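Local atomic coordinates of HD domain protein (Enterococcus faecalis, PDB entry 4LRL), a protein that probably hydrolyses deoxyribonucleoside triphosphates as an HD-domain phosphohydrolase whose activity is allosterically regulated by nucleotides. Residues Leu133-His138 against His153-Thr157; Ile160-Thr166 against Leu314-Leu318. All coordinates share one frame; numbering follows the deposited sequence.

Interaction 1. Residues Leu133-His138 against His153-Thr157; sequences LHDVGH and HEAIT. With NI (nickel (II) ion), chain N.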
ATOM      1  N   LEU C 133     -14.223 -19.180 -18.036  1.00 36.35           N
ATOM      2  CA  LEU C 133     -14.135 -20.636 -18.073  1.00 36.50           C
ATOM      3  C   LEU C 133     -12.738 -21.153 -18.375  1.00 36.42           C
ATOM      4  O   LEU C 133     -12.544 -22.371 -18.432  1.00 37.39           O
ATOM      5  CB  LEU C 133     -15.119 -21.196 -19.108  1.00 37.56           C
ATOM      6  CG  LEU C 133     -16.612 -20.963 -18.880  1.00 37.57           C
ATOM      7  CD1 LEU C 133     -17.378 -21.341 -20.132  1.00 36.61           C
ATOM      8  CD2 LEU C 133     -17.112 -21.737 -17.656  1.00 35.50           C
ATOM      9  N   HIS C 134     -11.770 -20.250 -18.553  1.00 35.60           N
ATOM     10  CA  HIS C 134     -10.442 -20.643 -19.072  1.00 36.35           C
ATOM     11  C   HIS C 134      -9.738 -21.746 -18.260  1.00 35.69           C
ATOM     12  O   HIS C 134      -8.969 -22.516 -18.802  1.00 36.15           O
ATOM     13  CB  HIS C 134      -9.519 -19.422 -19.277  1.00 35.65           C
ATOM     14  CG  HIS C 134      -8.909 -18.896 -18.008  1.00 37.26           C
ATOM     15  ND1 HIS C 134      -9.654 -18.310 -17.001  1.00 37.47           N
ATOM     16  CD2 HIS C 134      -7.622 -18.873 -17.583  1.00 37.78           C
ATOM     17  CE1 HIS C 134      -8.853 -17.955 -16.013  1.00 37.13           C
ATOM     18  NE2 HIS C 134      -7.615 -18.286 -16.337  1.00 37.24           N
ATOM     19  N   ASP C 135     -10.032 -21.825 -16.970  1.00 35.38           N
ATOM     20  CA  ASP C 135      -9.337 -22.739 -16.064  1.00 35.29           C
ATOM     21  C   ASP C 135     -10.269 -23.784 -15.468  1.00 35.98           C
ATOM     22  O   ASP C 135      -9.898 -24.465 -14.509  1.00 36.54           O
ATOM     23  CB  ASP C 135      -8.702 -21.952 -14.917  1.00 34.10           C
ATOM     24  CG  ASP C 135      -7.373 -21.324 -15.292  1.00 34.43           C
ATOM     25  OD1 ASP C 135      -6.745 -21.716 -16.310  1.00 33.98           O
ATOM     26  OD2 ASP C 135      -6.952 -20.418 -14.545  1.00 35.32           O
ATOM     27  N   VAL C 136     -11.468 -23.913 -16.028  1.00 36.37           N
ATOM     28  CA  VAL C 136     -12.491 -24.781 -15.456  1.00 37.11           C
ATOM     29  C   VAL C 136     -12.078 -26.269 -15.428  1.00 38.24           C
ATOM     30  O   VAL C 136     -12.556 -27.020 -14.601  1.00 38.03           O
ATOM     31  CB  VAL C 136     -13.879 -24.545 -16.133  1.00 37.94           C
ATOM     32  CG1 VAL C 136     -14.016 -25.331 -17.429  1.00 38.62           C
ATOM     33  CG2 VAL C 136     -15.005 -24.867 -15.178  1.00 38.33           C
ATOM     34  N   GLY C 137     -11.166 -26.670 -16.312  1.00 39.19           N
ATOM     35  CA  GLY C 137     -10.719 -28.063 -16.384  1.00 40.93           C
ATOM     36  C   GLY C 137      -9.593 -28.446 -15.432  1.00 40.97           C
ATOM     37  O   GLY C 137      -9.157 -29.596 -15.419  1.00 41.97           O
ATOM     38  N   HIS C 138      -9.105 -27.484 -14.649  1.00 40.00           N
ATOM     39  CA  HIS C 138      -8.089 -27.762 -13.636  1.00 39.86           C
ATOM     40  C   HIS C 138      -8.685 -28.581 -12.495  1.00 40.24           C
ATOM     41  O   HIS C 138      -9.770 -28.262 -12.002  1.00 40.21           O
ATOM     42  CB  HIS C 138      -7.546 -26.467 -13.045  1.00 38.84           C
ATOM     43  CG  HIS C 138      -6.512 -25.783 -13.887  1.00 39.48           C
ATOM     44  ND1 HIS C 138      -5.246 -26.296 -14.078  1.00 40.45           N
ATOM     45  CD2 HIS C 138      -6.538 -24.594 -14.534  1.00 38.98           C
ATOM     46  CE1 HIS C 138      -4.544 -25.462 -14.826  1.00 40.40           C
ATOM     47  NE2 HIS C 138      -5.305 -24.421 -15.116  1.00 39.17           N
ATOM     48  N   HIS C 153      -5.586 -30.538 -18.489  1.00 47.69           N
ATOM     49  CA  HIS C 153      -6.630 -29.623 -18.026  1.00 45.94           C
ATOM     50  C   HIS C 153      -7.294 -28.829 -19.166  1.00 45.38           C
ATOM     51  O   HIS C 153      -8.495 -28.533 -19.105  1.00 44.89           O
ATOM     52  CB  HIS C 153      -6.112 -28.706 -16.910  1.00 44.10           C
ATOM     53  CG  HIS C 153      -5.099 -27.701 -17.367  1.00 44.14           C
ATOM     54  ND1 HIS C 153      -3.751 -27.980 -17.444  1.00 45.02           N
ATOM     55  CD2 HIS C 153      -5.239 -26.414 -17.763  1.00 42.87           C
ATOM     56  CE1 HIS C 153      -3.104 -26.908 -17.870  1.00 43.34           C
ATOM     57  NE2 HIS C 153      -3.986 -25.944 -18.069  1.00 42.42           N
ATOM     58  N   GLU C 154      -6.517 -28.494 -20.197  1.00 44.89           N
ATOM     59  CA  GLU C 154      -7.090 -27.872 -21.386  1.00 44.69           C
ATOM     60  C   GLU C 154      -8.083 -28.819 -22.080  1.00 45.50           C
ATOM     61  O   GLU C 154      -9.205 -28.415 -22.396  1.00 45.21           O
ATOM     62  CB  GLU C 154      -6.015 -27.381 -22.360  1.00 45.06           C
ATOM     63  CG  GLU C 154      -6.637 -26.721 -23.595  1.00 48.25           C
ATOM     64  CD  GLU C 154      -5.649 -26.012 -24.497  1.00 50.30           C
ATOM     65  OE1 GLU C 154      -5.128 -24.944 -24.091  1.00 49.88           O
ATOM     66  OE2 GLU C 154      -5.429 -26.514 -25.623  1.00 50.85           O
ATOM     67  N   ALA C 155      -7.685 -30.076 -22.291  1.00 45.93           N
ATOM     68  CA  ALA C 155      -8.603 -31.073 -22.845  1.00 47.44           C
ATOM     69  C   ALA C 155      -9.892 -31.161 -22.017  1.00 46.85           C
ATOM     70  O   ALA C 155     -10.986 -31.194 -22.571  1.00 47.85           O
ATOM     71  CB  ALA C 155      -7.932 -32.447 -22.959  1.00 48.71           C
ATOM     72  N   ILE C 156      -9.752 -31.173 -20.695  1.00 45.41           N
ATOM     73  CA  ILE C 156     -10.898 -31.279 -19.795  1.00 45.14           C
ATOM     74  C   ILE C 156     -11.775 -30.029 -19.806  1.00 44.43           C
ATOM     75  O   ILE C 156     -13.003 -30.132 -19.781  1.00 45.27           O
ATOM     76  CB  ILE C 156     -10.460 -31.657 -18.373  1.00 44.36           C
ATOM     77  CG1 ILE C 156      -9.931 -33.095 -18.378  1.00 45.64           C
ATOM     78  CG2 ILE C 156     -11.618 -31.518 -17.390  1.00 43.37           C
ATOM     79  CD1 ILE C 156      -8.897 -33.376 -17.320  1.00 45.91           C
ATOM     80  N   THR C 157     -11.143 -28.859 -19.857  1.00 43.18           N
ATOM     81  CA  THR C 157     -11.854 -27.602 -20.031  1.00 43.01           C
ATOM     82  C   THR C 157     -12.765 -27.665 -21.256  1.00 44.69           C
ATOM     83  O   THR C 157     -13.952 -27.351 -21.157  1.00 45.14           O
ATOM     84  CB  THR C 157     -10.881 -26.411 -20.166  1.00 41.54           C
ATOM     85  OG1 THR C 157     -10.143 -26.271 -18.953  1.00 41.58           O
ATOM     86  CG2 THR C 157     -11.635 -25.115 -20.420  1.00 40.94           C
TER
HETATM   87 NI    NI N 501      -5.718 -18.700 -15.280  1.00 46.05          NI
HETATM   88  O   HOH W   1      -4.376 -20.060 -16.248  1.00 39.79           O
HETATM   89  O   HOH W   2      -4.110 -19.548 -13.688  1.00 40.16           O
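Thr157 and Gly137 meet where the metal-binding loop 133-138 lies against the first turn of helix 153-162. With OG1 beside its own backbone N (chi1 -64°), the Thr157 hydroxyl donates to His153 O, 2.8 Å from OG1, arriving from above the carbonyl plane while Thr157 N reaches the same oxygen from the opposite face. Gly137 N in turn gives a weak bond to Thr157 OG1 at 2.9 Å. The methyl Thr157 CG2, anti to the backbone N, packs on Val136 CG1 at 3.8 Å. Gly137 CA, close against the helix backbone, makes a C-H...O contact with His153 O at 3.5 Å.

The side chains of His138 and His153 run alongside each other, pointing the same way, and their rings overlap face over face as an offset stack, centroids 3.9 Å apart and planes at 16°, though their exact closeness is doubtful. His138 ND1 is held by Ser142 and His153 ND1 by Glu146. His138 NE2 makes a weak bond to Asp135 OD1, which places it, loosely, in the second shell of the metal. Asp135 OD2 and His134 NE2 each bind nickel at 2.2 Å; His134 ND1 is hydrogen-bonded to Ala131 O, which fixes the rotation of the ring. A metal-bound water donates to Asp135 OD1. His90 and Asp207 complete the protein ligands, giving the H...HD...D signature of HD-domain phosphohydrolases.

Two overlapping type I turns, Leu133-Val136 and Asp135-His138, shape the loop. It follows helix 124-133; helix 87-108 meets His134 and His138, and helices 167-175 and 179-187 pack on Leu133.

Interaction 2. Residues Ile160-Thr166 against Leu314-Leu318; sequences IITSPET and LQEYL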
ATOM      1  N   ILE C 160     -15.672 -29.929 -20.667  1.00 49.50           N
ATOM      2  CA  ILE C 160     -16.700 -29.353 -19.798  1.00 48.93           C
ATOM      3  C   ILE C 160     -17.591 -28.385 -20.579  1.00 49.00           C
ATOM      4  O   ILE C 160     -18.804 -28.285 -20.347  1.00 49.81           O
ATOM      5  CB  ILE C 160     -16.063 -28.639 -18.585  1.00 47.18           C
ATOM      6  CG1 ILE C 160     -15.393 -29.665 -17.661  1.00 46.86           C
ATOM      7  CG2 ILE C 160     -17.105 -27.803 -17.822  1.00 46.88           C
ATOM      8  CD1 ILE C 160     -14.333 -29.079 -16.771  1.00 44.79           C
ATOM      9  N   ILE C 161     -16.972 -27.687 -21.516  1.00 47.94           N
ATOM     10  CA  ILE C 161     -17.666 -26.716 -22.329  1.00 48.04           C
ATOM     11  C   ILE C 161     -18.536 -27.408 -23.367  1.00 49.86           C
ATOM     12  O   ILE C 161     -19.652 -26.969 -23.627  1.00 50.62           O
ATOM     13  CB  ILE C 161     -16.671 -25.753 -23.010  1.00 47.01           C
ATOM     14  CG1 ILE C 161     -16.048 -24.822 -21.967  1.00 44.42           C
ATOM     15  CG2 ILE C 161     -17.357 -24.955 -24.129  1.00 47.88           C
ATOM     16  CD1 ILE C 161     -14.838 -24.057 -22.460  1.00 43.85           C
ATOM     17  N   THR C 162     -18.028 -28.498 -23.934  1.00 50.81           N
ATOM     18  CA  THR C 162     -18.688 -29.158 -25.062  1.00 53.01           C
ATOM     19  C   THR C 162     -19.505 -30.411 -24.695  1.00 54.74           C
ATOM     20  O   THR C 162     -20.155 -30.995 -25.559  1.00 56.55           O
ATOM     21  CB  THR C 162     -17.674 -29.484 -26.188  1.00 53.55           C
ATOM     22  OG1 THR C 162     -16.678 -30.380 -25.691  1.00 53.37           O
ATOM     23  CG2 THR C 162     -16.985 -28.210 -26.691  1.00 51.63           C
ATOM     24  N   SER C 163     -19.491 -30.808 -23.421  1.00 54.24           N
ATOM     25  CA  SER C 163     -20.217 -32.013 -22.974  1.00 56.31           C
ATOM     26  C   SER C 163     -21.581 -31.682 -22.370  1.00 56.95           C
ATOM     27  O   SER C 163     -21.670 -30.915 -21.408  1.00 55.44           O
ATOM     28  CB  SER C 163     -19.403 -32.846 -21.974  1.00 55.74           C
ATOM     29  OG  SER C 163     -18.125 -33.178 -22.489  1.00 55.88           O
ATOM     30  N   PRO C 164     -22.647 -32.280 -22.932  1.00 59.22           N
ATOM     31  CA  PRO C 164     -24.027 -32.027 -22.540  1.00 60.34           C
ATOM     32  C   PRO C 164     -24.321 -32.351 -21.080  1.00 60.21           C
ATOM     33  O   PRO C 164     -25.241 -31.776 -20.506  1.00 60.54           O
ATOM     34  CB  PRO C 164     -24.821 -32.958 -23.454  1.00 63.41           C
ATOM     35  CG  PRO C 164     -23.947 -33.133 -24.650  1.00 63.56           C
ATOM     36  CD  PRO C 164     -22.568 -33.198 -24.080  1.00 61.07           C
ATOM     37  N   GLU C 165     -23.546 -33.253 -20.487  1.00 59.87           N
ATOM     38  CA  GLU C 165     -23.745 -33.636 -19.092  1.00 60.05           C
ATOM     39  C   GLU C 165     -23.487 -32.511 -18.081  1.00 58.07           C
ATOM     40  O   GLU C 165     -23.876 -32.633 -16.917  1.00 58.51           O
ATOM     41  CB  GLU C 165     -22.881 -34.847 -18.744  1.00 60.37           C
ATOM     42  CG  GLU C 165     -21.387 -34.577 -18.783  1.00 59.15           C
ATOM     43  CD  GLU C 165     -20.585 -35.844 -18.892  1.00 61.01           C
ATOM     44  OE1 GLU C 165     -20.182 -36.374 -17.835  1.00 62.16           O
ATOM     45  OE2 GLU C 165     -20.377 -36.324 -20.029  1.00 61.99           O
ATOM     46  N   THR C 166     -22.823 -31.433 -18.510  1.00 56.14           N
ATOM     47  CA  THR C 166     -22.520 -30.313 -17.609  1.00 53.89           C
ATOM     48  C   THR C 166     -23.565 -29.197 -17.607  1.00 54.05           C
ATOM     49  O   THR C 166     -24.270 -28.968 -18.588  1.00 55.07           O
ATOM     50  CB  THR C 166     -21.113 -29.698 -17.854  1.00 51.88           C
ATOM     51  OG1 THR C 166     -21.058 -29.063 -19.143  1.00 51.62           O
ATOM     52  CG2 THR C 166     -20.014 -30.766 -17.718  1.00 51.40           C
ATOM     53  N   LEU C 314     -15.729 -37.855 -17.095  1.00 55.65           N
ATOM     54  CA  LEU C 314     -15.793 -36.453 -16.729  1.00 54.01           C
ATOM     55  C   LEU C 314     -16.373 -36.278 -15.324  1.00 52.46           C
ATOM     56  O   LEU C 314     -15.780 -35.593 -14.486  1.00 50.75           O
ATOM     57  CB  LEU C 314     -16.600 -35.662 -17.765  1.00 55.58           C
ATOM     58  CG  LEU C 314     -16.731 -34.150 -17.519  1.00 54.78           C
ATOM     59  CD1 LEU C 314     -15.392 -33.478 -17.211  1.00 50.67           C
ATOM     60  CD2 LEU C 314     -17.421 -33.476 -18.703  1.00 56.67           C
ATOM     61  N   GLN C 315     -17.513 -36.919 -15.075  1.00 53.60           N
ATOM     62  CA  GLN C 315     -18.213 -36.843 -13.785  1.00 52.97           C
ATOM     63  C   GLN C 315     -17.362 -37.274 -12.587  1.00 50.87           C
ATOM     64  O   GLN C 315     -17.487 -36.708 -11.503  1.00 49.55           O
ATOM     65  CB  GLN C 315     -19.518 -37.655 -13.818  1.00 54.97           C
ATOM     66  CG  GLN C 315     -20.550 -37.159 -14.816  1.00 58.19           C
ATOM     67  CD  GLN C 315     -21.150 -35.802 -14.453  1.00 60.01           C
ATOM     68  OE1 GLN C 315     -20.752 -35.166 -13.470  1.00 59.22           O
ATOM     69  NE2 GLN C 315     -22.124 -35.358 -15.247  1.00 62.45           N
ATOM     70  N   GLU C 316     -16.509 -38.276 -12.796  1.00 50.91           N
ATOM     71  CA  GLU C 316     -15.591 -38.750 -11.761  1.00 49.08           C
ATOM     72  C   GLU C 316     -14.493 -37.738 -11.494  1.00 47.03           C
ATOM     73  O   GLU C 316     -14.054 -37.563 -10.346  1.00 45.92           O
ATOM     74  CB  GLU C 316     -14.992 -40.102 -12.149  1.00 50.07           C
ATOM     75  CG  GLU C 316     -15.911 -41.282 -11.823  1.00 51.85           C
ATOM     76  CD  GLU C 316     -15.622 -42.517 -12.657  1.00 54.12           C
ATOM     77  OE1 GLU C 316     -14.718 -42.468 -13.517  1.00 53.96           O
ATOM     78  OE2 GLU C 316     -16.307 -43.542 -12.453  1.00 56.38           O
ATOM     79  N   TYR C 317     -14.051 -37.074 -12.555  1.00 46.69           N
ATOM     80  CA  TYR C 317     -13.035 -36.039 -12.440  1.00 44.96           C
ATOM     81  C   TYR C 317     -13.564 -34.818 -11.681  1.00 44.08           C
ATOM     82  O   TYR C 317     -12.909 -34.327 -10.770  1.00 41.66           O
ATOM     83  CB  TYR C 317     -12.533 -35.637 -13.823  1.00 45.40           C
ATOM     84  CG  TYR C 317     -11.428 -34.603 -13.817  1.00 44.08           C
ATOM     85  CD1 TYR C 317     -10.092 -34.979 -13.714  1.00 42.41           C
ATOM     86  CD2 TYR C 317     -11.723 -33.241 -13.945  1.00 43.66           C
ATOM     87  CE1 TYR C 317      -9.078 -34.022 -13.717  1.00 41.94           C
ATOM     88  CE2 TYR C 317     -10.725 -32.284 -13.967  1.00 41.56           C
ATOM     89  CZ  TYR C 317      -9.409 -32.673 -13.851  1.00 41.52           C
ATOM     90  OH  TYR C 317      -8.429 -31.711 -13.878  1.00 39.88           O
ATOM     91  N   LEU C 318     -14.764 -34.370 -12.061  1.00 45.79           N
ATOM     92  CA  LEU C 318     -15.409 -33.188 -11.483  1.00 45.77           C
ATOM     93  C   LEU C 318     -15.658 -33.278  -9.975  1.00 45.42           C
ATOM     94  O   LEU C 318     -15.872 -32.262  -9.312  1.00 45.33           O
ATOM     95  CB  LEU C 318     -16.725 -32.894 -12.205  1.00 46.98           C
ATOM     96  CG  LEU C 318     -16.647 -32.380 -13.648  1.00 47.84           C
ATOM     97  CD1 LEU C 318     -18.014 -32.450 -14.307  1.00 47.61           C
ATOM     98  CD2 LEU C 318     -16.092 -30.954 -13.701  1.00 45.38           C
TER
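Leu314 reaches from helix 314-318 into the bend where helix 153-162 ends, and its side chain is at the centre of this contact. Leu314 CB lies 3.7 Å from Glu165 OE1, beside the carboxylate. From there CG continues anti to the backbone N (chi1 -179°), which carries the branch away from its own helix and toward the bend. The two methyls then divide: Leu314 CD1 meets Ile160 CG1 at 3.8 Å, the two side chains crossing at about a right angle, while Leu314 CD2 settles among Ser163 CB and OG and Thr166 CG2, the last 3.9 Å away. Ser163 OG is hydrogen-bonded to Gln159 O, so the hydroxyl beside this methyl already has a polar partner.

One turn on, Leu318 CD2 adds a looser apolar touch on Ile160 CD1, at 4.0 Å. At the outer margin Glu165 and Gln315 approach from opposite directions, their carboxylate and amide planes 31° apart; Glu165 OE1 stands 3.4 Å from Gln315 NE2.

The bend receiving the leucine is a type I turn, Ser163-Thr166, closed by Thr166 N bonding to Ser163 O at 3.2 Å. Thr166 is also the N-cap of the next helix, its OG1 hydrogen-bonded to Tyr169 N. The contact is plain packing between the HD domain and the HD-associated region, well apart in sequence. Helix 62-65 closes in through Glu63, which touches Ile160, Thr166 and Leu318; helix 179-187 packs on Ile161, and helix 305-308 touches Glu316 and Tyr317.

Helix 153-162 joins the two contacts: its first turn packs against the metal loop in interaction 1, and its last residues lead into the bend of interaction 2. Their centres are 11 Å apart, yet they touch directly. Tyr317 OH, on helix 314-318, makes a probable hydrogen bond to Gly137 O at 2.7 Å, and the ring carbon Tyr317 CZ packs on Ile156 CD1 at 3.6 Å. Ile160 CD1 also comes within 3.5 Å of Val136 O. The HD-associated region thus reaches the metal loop itself. Interaction 1 supplies two nickel ligands, whereas in interaction 2 the nearest side-chain atom of Ile160 is about 14 Å from the nickel.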